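Local structure of DNA polymerase III, beta subunit (Eubacterium rectale, 3T0P) at residues R258-K261 with R262-L265; N321-F324 with F325-L329; M341-P344 with K345-C348; L135-V138 with I139-T142; I309-D312 with G313-M317. The protein probably tethers DNA polymerases and other proteins to DNA and keeps them processive, acting as a ring-shaped head-to-tail homodimer around the duplex. One frame throughout, in Å; residues are numbered along the deposited sequence.

Contact 1. Residues R258-K261 with R262-L265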
loop_
_atom_site.group_PDB
_atom_site.type_symbol
_atom_site.label_atom_id
_atom_site.label_comp_id
_atom_site.label_asym_id
_atom_site.label_seq_id
_atom_site.Cartn_x
_atom_site.Cartn_y
_atom_site.Cartn_z
ATOM N N ARG B 258 20.088 20.006 -24.025
ATOM C CA ARG B 258 18.791 19.489 -24.431
ATOM C C ARG B 258 18.925 17.980 -24.251
ATOM O O ARG B 258 19.853 17.399 -24.810
ATOM C CB ARG B 258 18.443 19.917 -25.880
ATOM C CG ARG B 258 17.051 19.483 -26.369
ATOM C CD ARG B 258 16.027 20.594 -26.279
ATOM N NE ARG B 258 14.664 20.117 -26.539
ATOM C CZ ARG B 258 13.584 20.893 -26.578
ATOM N NH1 ARG B 258 13.690 22.201 -26.381
ATOM N NH2 ARG B 258 12.391 20.370 -26.828
ATOM N N ILE B 259 18.049 17.362 -23.417
ATOM C CA ILE B 259 18.105 15.948 -23.097
ATOM C C ILE B 259 16.693 15.388 -23.001
ATOM O O ILE B 259 15.777 16.083 -22.565
ATOM C CB ILE B 259 18.892 15.766 -21.751
ATOM C CG1 ILE B 259 19.167 14.268 -21.383
ATOM C CG2 ILE B 259 18.244 16.546 -20.565
ATOM C CD1 ILE B 259 20.166 14.082 -20.259
ATOM N N ASN B 260 16.526 14.116 -23.362
ATOM C CA ASN B 260 15.258 13.418 -23.237
ATOM C C ASN B 260 14.941 13.272 -21.726
ATOM O O ASN B 260 15.764 12.767 -20.961
ATOM C CB ASN B 260 15.348 12.067 -23.963
ATOM C CG ASN B 260 14.096 11.236 -23.818
ATOM O OD1 ASN B 260 13.865 10.597 -22.801
ATOM N ND2 ASN B 260 13.233 11.277 -24.805
ATOM N N LYS B 261 13.771 13.756 -21.307
ATOM C CA LYS B 261 13.303 13.791 -19.921
ATOM C C LYS B 261 13.245 12.372 -19.300
ATOM O O LYS B 261 13.781 12.160 -18.210
ATOM C CB LYS B 261 11.927 14.502 -19.857
ATOM C CG LYS B 261 11.298 14.742 -18.452
ATOM C CD LYS B 261 10.628 13.497 -17.782
ATOM C CE LYS B 261 9.679 12.673 -18.649
ATOM N NZ LYS B 261 8.555 13.474 -19.228
ATOM N N ARG B 262 12.622 11.424 -19.979
ATOM C CA ARG B 262 12.488 10.044 -19.480
ATOM C C ARG B 262 13.853 9.363 -19.316
ATOM O O ARG B 262 14.062 8.705 -18.297
ATOM C CB ARG B 262 11.567 9.205 -20.408
ATOM C CG ARG B 262 11.322 7.707 -20.047
ATOM C CD ARG B 262 10.746 7.451 -18.657
ATOM N NE ARG B 262 9.608 8.318 -18.338
ATOM C CZ ARG B 262 9.005 8.364 -17.154
ATOM N NH1 ARG B 262 9.407 7.572 -16.164
ATOM N NH2 ARG B 262 7.999 9.203 -16.948
ATOM N N GLU B 263 14.787 9.527 -20.279
ATOM C CA GLU B 263 16.116 8.911 -20.158
ATOM C C GLU B 263 16.881 9.470 -18.952
ATOM O O GLU B 263 17.536 8.697 -18.251
ATOM C CB GLU B 263 16.965 9.097 -21.416
ATOM C CG GLU B 263 16.556 8.250 -22.608
ATOM C CD GLU B 263 17.315 8.554 -23.894
ATOM O OE1 GLU B 263 18.484 8.998 -23.812
ATOM O OE2 GLU B 263 16.737 8.352 -24.988
ATOM N N LEU B 264 16.804 10.802 -18.715
ATOM C CA LEU B 264 17.485 11.426 -17.587
ATOM C C LEU B 264 16.871 10.915 -16.265
ATOM O O LEU B 264 17.594 10.438 -15.379
ATOM C CB LEU B 264 17.444 12.975 -17.675
ATOM C CG LEU B 264 18.220 13.704 -16.555
ATOM C CD1 LEU B 264 19.695 13.261 -16.503
ATOM C CD2 LEU B 264 18.117 15.224 -16.710
ATOM N N LEU B 265 15.547 10.959 -16.164
ATOM C CA LEU B 265 14.815 10.453 -14.994
ATOM C C LEU B 265 15.160 8.979 -14.714
ATOM O O LEU B 265 15.529 8.647 -13.569
ATOM C CB LEU B 265 13.280 10.623 -15.186
ATOM C CG LEU B 265 12.373 10.051 -14.071
ATOM C CD1 LEU B 265 12.805 10.566 -12.660
ATOM C CD2 LEU B 265 10.921 10.372 -14.344
HETATM O O HOH W 1 18.608 12.280 -24.796
#

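Contact 2. Residues N321-F324 with F325-L329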
loop_
_atom_site.group_PDB
_atom_site.type_symbol
_atom_site.label_atom_id
_atom_site.label_comp_id
_atom_site.label_asym_id
_atom_site.label_seq_id
_atom_site.Cartn_x
_atom_site.Cartn_y
_atom_site.Cartn_z
ATOM N N ASN B 321 22.316 16.336 -5.615
ATOM C CA ASN B 321 21.540 15.379 -4.821
ATOM C C ASN B 321 20.538 14.767 -5.806
ATOM O O ASN B 321 19.736 15.515 -6.391
ATOM C CB ASN B 321 20.855 16.073 -3.655
ATOM C CG ASN B 321 20.083 15.170 -2.730
ATOM O OD1 ASN B 321 19.676 14.044 -3.064
ATOM N ND2 ASN B 321 19.859 15.657 -1.529
ATOM N N PRO B 322 20.630 13.438 -6.076
ATOM C CA PRO B 322 19.735 12.825 -7.084
ATOM C C PRO B 322 18.240 13.067 -6.829
ATOM O O PRO B 322 17.482 13.272 -7.798
ATOM C CB PRO B 322 20.067 11.323 -7.020
ATOM C CG PRO B 322 20.992 11.138 -5.888
ATOM C CD PRO B 322 21.559 12.446 -5.487
ATOM N N LYS B 323 17.833 13.101 -5.542
ATOM C CA LYS B 323 16.440 13.300 -5.107
ATOM C C LYS B 323 15.783 14.562 -5.738
ATOM O O LYS B 323 14.648 14.491 -6.220
ATOM C CB LYS B 323 16.380 13.402 -3.580
ATOM C CG LYS B 323 14.978 13.590 -2.999
ATOM C CD LYS B 323 15.026 14.079 -1.545
ATOM C CE LYS B 323 13.659 14.052 -0.904
ATOM N NZ LYS B 323 12.704 14.998 -1.546
ATOM N N PHE B 324 16.517 15.680 -5.761
ATOM C CA PHE B 324 16.055 16.964 -6.291
ATOM C C PHE B 324 15.718 16.887 -7.800
ATOM O O PHE B 324 14.734 17.466 -8.251
ATOM C CB PHE B 324 17.099 18.051 -6.017
ATOM C CG PHE B 324 17.420 18.289 -4.546
ATOM C CD1 PHE B 324 16.547 17.868 -3.543
ATOM C CD2 PHE B 324 18.592 18.939 -4.168
ATOM C CE1 PHE B 324 16.842 18.093 -2.190
ATOM C CE2 PHE B 324 18.887 19.157 -2.815
ATOM C CZ PHE B 324 18.000 18.748 -1.839
ATOM N N PHE B 325 16.505 16.138 -8.559
ATOM C CA PHE B 325 16.261 15.972 -9.977
ATOM C C PHE B 325 15.083 15.034 -10.211
ATOM O O PHE B 325 14.251 15.315 -11.073
ATOM C CB PHE B 325 17.526 15.444 -10.659
ATOM C CG PHE B 325 18.260 16.528 -11.401
ATOM C CD1 PHE B 325 17.910 16.862 -12.706
ATOM C CD2 PHE B 325 19.258 17.267 -10.776
ATOM C CE1 PHE B 325 18.555 17.904 -13.373
ATOM C CE2 PHE B 325 19.892 18.317 -11.442
ATOM C CZ PHE B 325 19.557 18.610 -12.740
ATOM N N ILE B 326 15.027 13.921 -9.473
ATOM C CA ILE B 326 13.959 12.932 -9.565
ATOM C C ILE B 326 12.615 13.628 -9.241
ATOM O O ILE B 326 11.687 13.557 -10.049
ATOM C CB ILE B 326 14.228 11.721 -8.649
ATOM C CG1 ILE B 326 15.339 10.836 -9.221
ATOM C CG2 ILE B 326 12.952 10.895 -8.447
ATOM C CD1 ILE B 326 16.027 9.919 -8.210
ATOM N N ASP B 327 12.548 14.373 -8.134
ATOM C CA ASP B 327 11.307 15.090 -7.755
ATOM C C ASP B 327 10.812 15.992 -8.873
ATOM O O ASP B 327 9.639 15.922 -9.201
ATOM C CB ASP B 327 11.509 15.959 -6.504
ATOM C CG ASP B 327 11.705 15.241 -5.200
ATOM O OD1 ASP B 327 11.562 13.986 -5.178
ATOM O OD2 ASP B 327 12.030 15.927 -4.189
ATOM N N ALA B 328 11.721 16.796 -9.500
ATOM C CA ALA B 328 11.315 17.711 -10.559
ATOM C C ALA B 328 10.996 16.980 -11.855
ATOM O O ALA B 328 10.003 17.306 -12.487
ATOM C CB ALA B 328 12.393 18.771 -10.802
ATOM N N LEU B 329 11.823 16.008 -12.266
ATOM C CA LEU B 329 11.594 15.290 -13.521
ATOM C C LEU B 329 10.298 14.475 -13.477
ATOM O O LEU B 329 9.626 14.411 -14.498
ATOM C CB LEU B 329 12.785 14.419 -13.911
ATOM C CG LEU B 329 14.068 15.163 -14.267
ATOM C CD1 LEU B 329 15.260 14.207 -14.307
ATOM C CD2 LEU B 329 13.928 15.952 -15.571
#

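Contact 3. Residues M341-P344 with K345-C348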
loop_
_atom_site.group_PDB
_atom_site.type_symbol
_atom_site.label_atom_id
_atom_site.label_comp_id
_atom_site.label_asym_id
_atom_site.label_seq_id
_atom_site.Cartn_x
_atom_site.Cartn_y
_atom_site.Cartn_z
HETATM N N MSE B 341 23.157 26.055 -17.216
HETATM C CA MSE B 341 24.160 26.129 -16.154
HETATM C C MSE B 341 25.117 27.239 -16.398
HETATM O O MSE B 341 25.384 27.558 -17.551
HETATM C CB MSE B 341 24.957 24.800 -16.075
HETATM C CG MSE B 341 24.291 23.745 -15.244
HETATM SE SE MSE B 341 24.326 21.983 -16.074
HETATM C CE MSE B 341 23.403 22.474 -17.813
ATOM N N VAL B 342 25.740 27.738 -15.333
ATOM C CA VAL B 342 26.825 28.718 -15.452
ATOM C C VAL B 342 28.120 28.013 -15.111
ATOM O O VAL B 342 29.032 27.960 -15.941
ATOM C CB VAL B 342 26.639 29.997 -14.598
ATOM C CG1 VAL B 342 27.859 30.911 -14.739
ATOM C CG2 VAL B 342 25.377 30.739 -14.986
ATOM N N ASN B 343 28.201 27.463 -13.884
ATOM C CA ASN B 343 29.403 26.800 -13.393
ATOM C C ASN B 343 29.040 25.743 -12.315
ATOM O O ASN B 343 27.891 25.715 -11.850
ATOM C CB ASN B 343 30.411 27.860 -12.878
ATOM C CG ASN B 343 29.947 28.672 -11.708
ATOM O OD1 ASN B 343 29.597 28.138 -10.643
ATOM N ND2 ASN B 343 29.983 29.989 -11.866
ATOM N N PRO B 344 30.009 24.891 -11.886
ATOM C CA PRO B 344 29.678 23.806 -10.934
ATOM C C PRO B 344 29.192 24.235 -9.541
ATOM O O PRO B 344 28.737 23.386 -8.773
ATOM C CB PRO B 344 30.989 23.028 -10.820
ATOM C CG PRO B 344 31.694 23.308 -12.099
ATOM C CD PRO B 344 31.396 24.753 -12.374
ATOM N N LYS B 345 29.275 25.524 -9.217
ATOM C CA LYS B 345 28.844 26.030 -7.918
ATOM C C LYS B 345 27.570 26.873 -8.050
ATOM O O LYS B 345 26.957 27.170 -7.031
ATOM C CB LYS B 345 29.979 26.840 -7.272
ATOM C CG LYS B 345 31.012 25.952 -6.583
ATOM C CD LYS B 345 32.315 26.692 -6.285
ATOM C CE LYS B 345 33.175 26.031 -5.225
ATOM N NZ LYS B 345 33.402 24.576 -5.468
ATOM N N ALA B 346 27.155 27.226 -9.292
ATOM C CA ALA B 346 25.969 28.038 -9.588
ATOM C C ALA B 346 24.706 27.172 -9.735
ATOM O O ALA B 346 24.813 25.998 -10.078
ATOM C CB ALA B 346 26.191 28.836 -10.865
ATOM N N PRO B 347 23.492 27.736 -9.582
ATOM C CA PRO B 347 22.287 26.908 -9.764
ATOM C C PRO B 347 22.116 26.329 -11.170
ATOM O O PRO B 347 22.636 26.871 -12.141
ATOM C CB PRO B 347 21.148 27.889 -9.480
ATOM C CG PRO B 347 21.745 28.982 -8.687
ATOM C CD PRO B 347 23.136 29.119 -9.194
ATOM N N CYS B 348 21.413 25.203 -11.269
ATOM C CA CYS B 348 21.037 24.618 -12.547
ATOM C C CYS B 348 19.545 24.903 -12.732
ATOM O O CYS B 348 18.780 24.789 -11.767
ATOM C CB CYS B 348 21.347 23.123 -12.605
ATOM S SG CYS B 348 20.657 22.278 -14.061
#

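Contact 4. Residues L135-V138 with I139-T142. With EDO (1,2-ethanediol), chain C.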
loop_
_atom_site.group_PDB
_atom_site.type_symbol
_atom_site.label_atom_id
_atom_site.label_comp_id
_atom_site.label_asym_id
_atom_site.label_seq_id
_atom_site.Cartn_x
_atom_site.Cartn_y
_atom_site.Cartn_z
ATOM N N LEU B 135 -5.612 23.035 -10.464
ATOM C CA LEU B 135 -5.205 23.233 -9.081
ATOM C C LEU B 135 -4.489 22.003 -8.551
ATOM O O LEU B 135 -3.472 22.133 -7.873
ATOM C CB LEU B 135 -6.418 23.595 -8.183
ATOM C CG LEU B 135 -6.119 23.765 -6.680
ATOM C CD1 LEU B 135 -5.047 24.879 -6.424
ATOM C CD2 LEU B 135 -7.396 24.023 -5.897
ATOM N N LYS B 136 -5.018 20.824 -8.830
ATOM C CA LYS B 136 -4.414 19.583 -8.363
ATOM C C LYS B 136 -3.051 19.407 -9.013
ATOM O O LYS B 136 -2.090 19.086 -8.315
ATOM C CB LYS B 136 -5.327 18.383 -8.638
ATOM C CG LYS B 136 -4.903 17.111 -7.915
ATOM C CD LYS B 136 -5.980 16.014 -8.012
ATOM C CE LYS B 136 -5.598 14.769 -7.241
ATOM N NZ LYS B 136 -6.779 13.897 -6.982
ATOM N N GLU B 137 -2.951 19.698 -10.303
ATOM C CA GLU B 137 -1.693 19.557 -11.040
ATOM C C GLU B 137 -0.642 20.552 -10.600
ATOM O O GLU B 137 0.512 20.164 -10.490
ATOM C CB GLU B 137 -1.909 19.687 -12.551
ATOM C CG GLU B 137 -2.366 18.393 -13.209
ATOM C CD GLU B 137 -1.301 17.318 -13.370
ATOM O OE1 GLU B 137 -0.469 17.435 -14.302
ATOM O OE2 GLU B 137 -1.315 16.347 -12.576
ATOM N N VAL B 138 -1.004 21.819 -10.360
ATOM C CA VAL B 138 -0.009 22.802 -9.954
ATOM C C VAL B 138 0.538 22.461 -8.547
ATOM O O VAL B 138 1.715 22.707 -8.303
ATOM C CB VAL B 138 -0.473 24.279 -10.095
ATOM C CG1 VAL B 138 -1.385 24.740 -8.955
ATOM C CG2 VAL B 138 0.721 25.194 -10.218
ATOM N N ILE B 139 -0.272 21.852 -7.660
ATOM C CA ILE B 139 0.204 21.453 -6.332
ATOM C C ILE B 139 1.172 20.262 -6.526
ATOM O O ILE B 139 2.250 20.238 -5.933
ATOM C CB ILE B 139 -0.978 21.091 -5.374
ATOM C CG1 ILE B 139 -1.856 22.320 -5.033
ATOM C CG2 ILE B 139 -0.481 20.389 -4.099
ATOM C CD1 ILE B 139 -3.309 21.918 -4.396
ATOM N N ARG B 140 0.789 19.285 -7.359
ATOM C CA ARG B 140 1.638 18.108 -7.588
ATOM C C ARG B 140 3.023 18.545 -8.137
ATOM O O ARG B 140 4.049 18.032 -7.706
ATOM C CB ARG B 140 0.960 17.130 -8.553
ATOM C CG ARG B 140 1.665 15.776 -8.684
ATOM C CD ARG B 140 0.951 14.849 -9.663
ATOM N NE ARG B 140 0.912 15.390 -11.022
ATOM C CZ ARG B 140 1.867 15.205 -11.934
ATOM N NH1 ARG B 140 2.940 14.469 -11.647
ATOM N NH2 ARG B 140 1.747 15.734 -13.143
ATOM N N GLN B 141 3.019 19.546 -9.004
ATOM C CA GLN B 141 4.178 20.096 -9.699
ATOM C C GLN B 141 5.079 20.972 -8.835
ATOM O O GLN B 141 6.159 21.354 -9.315
ATOM C CB GLN B 141 3.710 20.908 -10.907
ATOM C CG GLN B 141 3.196 20.033 -12.041
ATOM C CD GLN B 141 2.416 20.816 -13.060
ATOM O OE1 GLN B 141 2.023 21.977 -12.855
ATOM N NE2 GLN B 141 2.169 20.196 -14.190
ATOM N N THR B 142 4.678 21.269 -7.572
ATOM C CA THR B 142 5.465 22.155 -6.709
ATOM C C THR B 142 5.578 21.722 -5.245
ATOM O O THR B 142 6.529 22.135 -4.579
ATOM C CB THR B 142 4.864 23.601 -6.710
ATOM O OG1 THR B 142 3.510 23.546 -6.260
ATOM C CG2 THR B 142 4.915 24.270 -8.057
HETATM C C1 EDO C . 5.164 11.615 -7.496
HETATM O O1 EDO C . 5.254 10.488 -8.379
HETATM C C2 EDO C . 5.034 12.919 -8.285
HETATM O O2 EDO C . 3.924 12.859 -9.196
#

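Contact 5. Residues I309-D312 with G313-M317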
loop_
_atom_site.group_PDB
_atom_site.type_symbol
_atom_site.label_atom_id
_atom_site.label_comp_id
_atom_site.label_asym_id
_atom_site.label_seq_id
_atom_site.Cartn_x
_atom_site.Cartn_y
_atom_site.Cartn_z
ATOM N N ILE B 309 22.968 13.885 -25.754
ATOM C CA ILE B 309 22.417 15.234 -25.528
ATOM C C ILE B 309 22.777 16.137 -26.695
ATOM O O ILE B 309 23.636 15.797 -27.519
ATOM C CB ILE B 309 22.925 15.871 -24.185
ATOM C CG1 ILE B 309 24.447 16.112 -24.210
ATOM C CG2 ILE B 309 22.483 15.053 -22.956
ATOM C CD1 ILE B 309 24.981 16.931 -23.122
ATOM N N ASP B 310 22.167 17.323 -26.712
ATOM C CA ASP B 310 22.522 18.421 -27.601
ATOM C C ASP B 310 22.986 19.527 -26.662
ATOM O O ASP B 310 22.190 20.029 -25.874
ATOM C CB ASP B 310 21.371 18.841 -28.537
ATOM N N LYS B 311 24.302 19.796 -26.645
ATOM C CA LYS B 311 24.908 20.778 -25.759
ATOM C C LYS B 311 25.456 21.982 -26.530
ATOM O O LYS B 311 26.142 21.820 -27.540
ATOM C CB LYS B 311 26.040 20.139 -24.914
ATOM C CG LYS B 311 26.712 21.133 -23.939
ATOM C CD LYS B 311 28.250 20.999 -23.824
ATOM C CE LYS B 311 29.001 21.351 -25.072
ATOM N NZ LYS B 311 30.433 21.644 -24.791
ATOM N N ASP B 312 25.172 23.180 -26.010
ATOM C CA ASP B 312 25.693 24.448 -26.487
ATOM C C ASP B 312 26.438 25.091 -25.325
ATOM O O ASP B 312 25.941 25.093 -24.202
ATOM C CB ASP B 312 24.556 25.353 -27.011
ATOM C CG ASP B 312 23.802 24.792 -28.205
ATOM O OD1 ASP B 312 24.458 24.473 -29.233
ATOM O OD2 ASP B 312 22.552 24.719 -28.137
ATOM N N GLY B 313 27.621 25.614 -25.582
ATOM C CA GLY B 313 28.404 26.255 -24.534
ATOM C C GLY B 313 29.477 25.363 -23.955
ATOM O O GLY B 313 29.898 24.405 -24.600
ATOM N N LYS B 314 29.921 25.664 -22.732
ATOM C CA LYS B 314 31.057 24.997 -22.105
ATOM C C LYS B 314 30.818 23.564 -21.634
ATOM O O LYS B 314 29.747 23.237 -21.095
ATOM C CB LYS B 314 31.520 25.797 -20.874
ATOM C CG LYS B 314 32.073 27.192 -21.153
ATOM C CD LYS B 314 32.267 27.980 -19.857
ATOM C CE LYS B 314 32.921 29.322 -20.122
ATOM N NZ LYS B 314 32.985 30.177 -18.904
ATOM N N ASP B 315 31.886 22.738 -21.724
ATOM C CA ASP B 315 31.902 21.422 -21.082
ATOM C C ASP B 315 31.808 21.686 -19.570
ATOM O O ASP B 315 32.322 22.712 -19.098
ATOM C CB ASP B 315 33.185 20.640 -21.413
ATOM C CG ASP B 315 33.307 20.044 -22.814
ATOM O OD1 ASP B 315 32.407 20.267 -23.637
ATOM O OD2 ASP B 315 34.310 19.347 -23.079
ATOM N N ILE B 316 31.130 20.812 -18.817
ATOM C CA ILE B 316 31.004 21.046 -17.377
ATOM C C ILE B 316 30.869 19.725 -16.609
ATOM O O ILE B 316 30.198 18.792 -17.054
ATOM C CB ILE B 316 29.818 22.031 -17.042
ATOM C CG1 ILE B 316 29.853 22.513 -15.568
ATOM C CG2 ILE B 316 28.441 21.477 -17.444
ATOM C CD1 ILE B 316 28.707 23.438 -15.094
HETATM N N MSE B 317 31.525 19.673 -15.440
HETATM C CA MSE B 317 31.358 18.603 -14.476
HETATM C C MSE B 317 30.636 19.198 -13.281
HETATM O O MSE B 317 31.089 20.191 -12.729
HETATM C CB MSE B 317 32.671 17.963 -14.089
HETATM C CG MSE B 317 32.409 16.715 -13.224
HETATM SE SE MSE B 317 34.001 15.782 -12.659
HETATM C CE MSE B 317 35.088 17.281 -11.964
#

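Contact 1. Residues R258-K261 with R262-L265
Strand 255-260 runs directly into helix 261-272, and the first helical bonds link Leu-264 N to Asn-260 O and Leu-265 N to Lys-261 O, the second at 3.0 Å and almost straight (171°). Asn-260 is the N-cap. With CG anti to the backbone N (chi1 177°), its amide turns back over the opening turn, and OD1 accepts from Glu-263 N at 2.9 Å with the donor in the plane of the side-chain carbonyl. The Glu-263 carboxylate lies against that amide, stacked with the two planes 25° apart. A water bridges the backbone N of Asn-260, from which it accepts at 3.1 Å, to Glu-263 OE1, to which it donates weakly; a capping box would join that N-H and the carboxylate directly. On the buried side Ile-259 and Leu-264 cross at about a right angle, CD1 to CD1 at 3.9 Å, among Met-292, Ile-307 and Leu-339. Lys-261 is bent at three successive torsions and curls back on its own helix end, CE coming 3.5 Å from Arg-262 N. Its NZ donates to the carbonyl oxygens of Glu-334 and Ile-332, in the chain just before strand 336-341. Chemically, the cap gives Glu-263 N an acceptor that the helix itself does not supply at its start. The acidic side chain of Glu-263 beside this N-terminus would probably be favoured by the helix dipole, while the lysine charge is met by backbone oxygens.

Contact 2. Residues N321-F324 with F325-L329
Lys-323 and Asp-327, one helical turn apart, are joined by a salt bridge in which NZ meets the syn lone pair of OD2 at 2.9 Å. The lysine chain runs extended along the helix surface and bends only at its last torsion (chi4 -65°), which brings the ammonium round to the carboxylate. Asp-327 leans back to receive it, its CG 3.2 Å from Lys-323 O, the same oxygen that takes the backbone bond from Asp-327 N at 2.8 Å. OD2 is shared, since Arg-176 forms a second salt bridge to it through NH1, and the carboxylate probably draws the two cations together. In the helix backbone, Pro-322 O accepts a straight bond from Ile-326 N (168°) and a weak one from Phe-325 N. Ile-326 folds over that carbonyl, CG1 lying 3.5 Å from Pro-322 O. Further out, the start of the helix is fixed by Asn-321, the N-cap, whose OD1 accepts from Lys-323 N at 3.2 Å, the donor standing above the carbonyl plane. The other end of the same amide, ND2, sits 3.6 Å above the plane of the Phe-324 ring, offset toward its rim. Pro-322, Phe-325 and Ile-326 pack on Ile-268 of helix 261-272; Phe-325 also makes an edge-to-face pair with Phe-320 and touches Ile-350 and Ile-361 of strands 348-351 and 357-361.

Contact 3. Residues M341-P344 with K345-C348
With CG lodged between its backbone N and carbonyl carbon (chi1 63°), Asn-343 swings OD1 across the turn to the backbone N of Lys-345, forming an Asx turn on top of a type I beta turn from Asn-343 to Ala-346. Lys-345 N meets a lone pair of Asn-343 OD1, in the plane of the side-chain carbonyl, at 3.0 Å. The main-chain bond of the turn, Ala-346 N to Asn-343 O, is 3.1 Å long, and its donor stands well above the carbonyl plane, 58° out of it. Pro-344 takes position i+1 of the turn, where its ring restricts phi. The turn belongs to the hairpin link between the antiparallel strands 336-341 and 348-351. Were Asn-343 replaced by an alanine, the N-H of Lys-345 would probably lose its side-chain acceptor and the corner would be easier to deform. Closer to the strands, Val-342 CB rests 3.9 Å from Ala-346 CB. At the base of the link, selenomethionine Met-341, bent at its second and third torsions, faces Cys-348: its CG is 4.0 Å from Cys-348 CB, and its SE lies 4.2 Å from Cys-348 SG.

Contact 4. Residues L135-V138 with I139-T142
Along helix 132-140 of the central domain, Glu-137 and Arg-140 form a salt bridge between residues three apart. The two side chains lie alongside each other, pointing the same way, and the guanidinium grips the carboxylate side-on. NE donates to Glu-137 OE2 at 2.9 Å, arriving from above the carboxylate plane, and NH2 donates to OE1 at 3.0 Å, with OE1 exactly in the guanidinium plane. NH2 also makes a weaker bond to OE2. Bends at Glu-137 chi2 (-74°) and Arg-140 chi3 (62°) bring the two flat groups to within 26° of coplanar. The remaining nitrogen, NH1, donates to O2 of a bound 1,2-ethanediol, probably from the crystallisation liquor, at 3.1 Å. A leucine in place of Arg-140 would probably leave the Glu-137 carboxylate without its cationic mate and free to turn. On the buried flank, Leu-135 CD1 and Ile-139 CD1 touch at 4.0 Å, and Ile-139 also packs against Leu-200 and Ile-203 of helix 197-206. As the helix runs out, Thr-142 OG1 lies 2.8 Å from Val-138 O and also within reach of Glu-158 OE1, so its proton could serve either oxygen. Val-138 faces Val-169 and Ile-182 of the sheet. An amphipathic helix of this kind, paired with a second helix and backed by a sheet, is typical of the domains of processivity rings, in which such helices face the central channel and the sheets form the outer wall.

Contact 5. Residues I309-D312 with G313-M317
Lys-311 reaches over the backbone of Gly-313 and grips the bend that joins strand 310-313 to strand 316-320, at the point where the chain passes from one antiparallel sheet of the C-terminal domain to another. Its ammonium has two acceptors: NZ donates to Gly-313 O at 2.8 Å, and it forms a salt bridge with Asp-315 OD1 at 2.7 Å, meeting that oxygen nearly along its C-O bond. Bends at chi2 and chi3 (66°) curl the side chain across the link, so that CE too passes close to the glycine carbonyl, 3.2 Å from Gly-313 O. Lysine and aspartate cross at about a right angle. Gly-313 has a positive phi (99°), and a beta carbon there would collide with Asp-312 O, which explains why a residue without a side chain occupies the corner. The next residue, Lys-314, turns away and makes a salt bridge with Asp-254. Most of this bend lies on the surface, where parts of it also meet a crystal neighbour, so its exact shape may owe something to the lattice. The aliphatic part of Lys-311 closes over the link as well, CD being 3.8 Å from Lys-314 O.

Contacts 1, 2, 3 and 5 form a connected group in the C-terminal domain. Contact 1 meets contact 2 where the two helices pack, Leu-264 CG lying 3.8 Å from Leu-329 CD1, and joins contact 5 through the sheet, with a probable hydrogen bond of 2.8 Å from Arg-258 N to Asp-310 O. Contact 3 touches contacts 2 and 5: Phe-325 CZ of contact 2 approaches Cys-348 SG at 4.1 Å, while Ile-316 CD1 of contact 5 packs on Asn-343 and Pro-344. Contact 4, with its bound ethanediol, stands apart in the central domain; its centre is about 16 Å from that of contact 2, and their nearest atoms are about 6 Å apart.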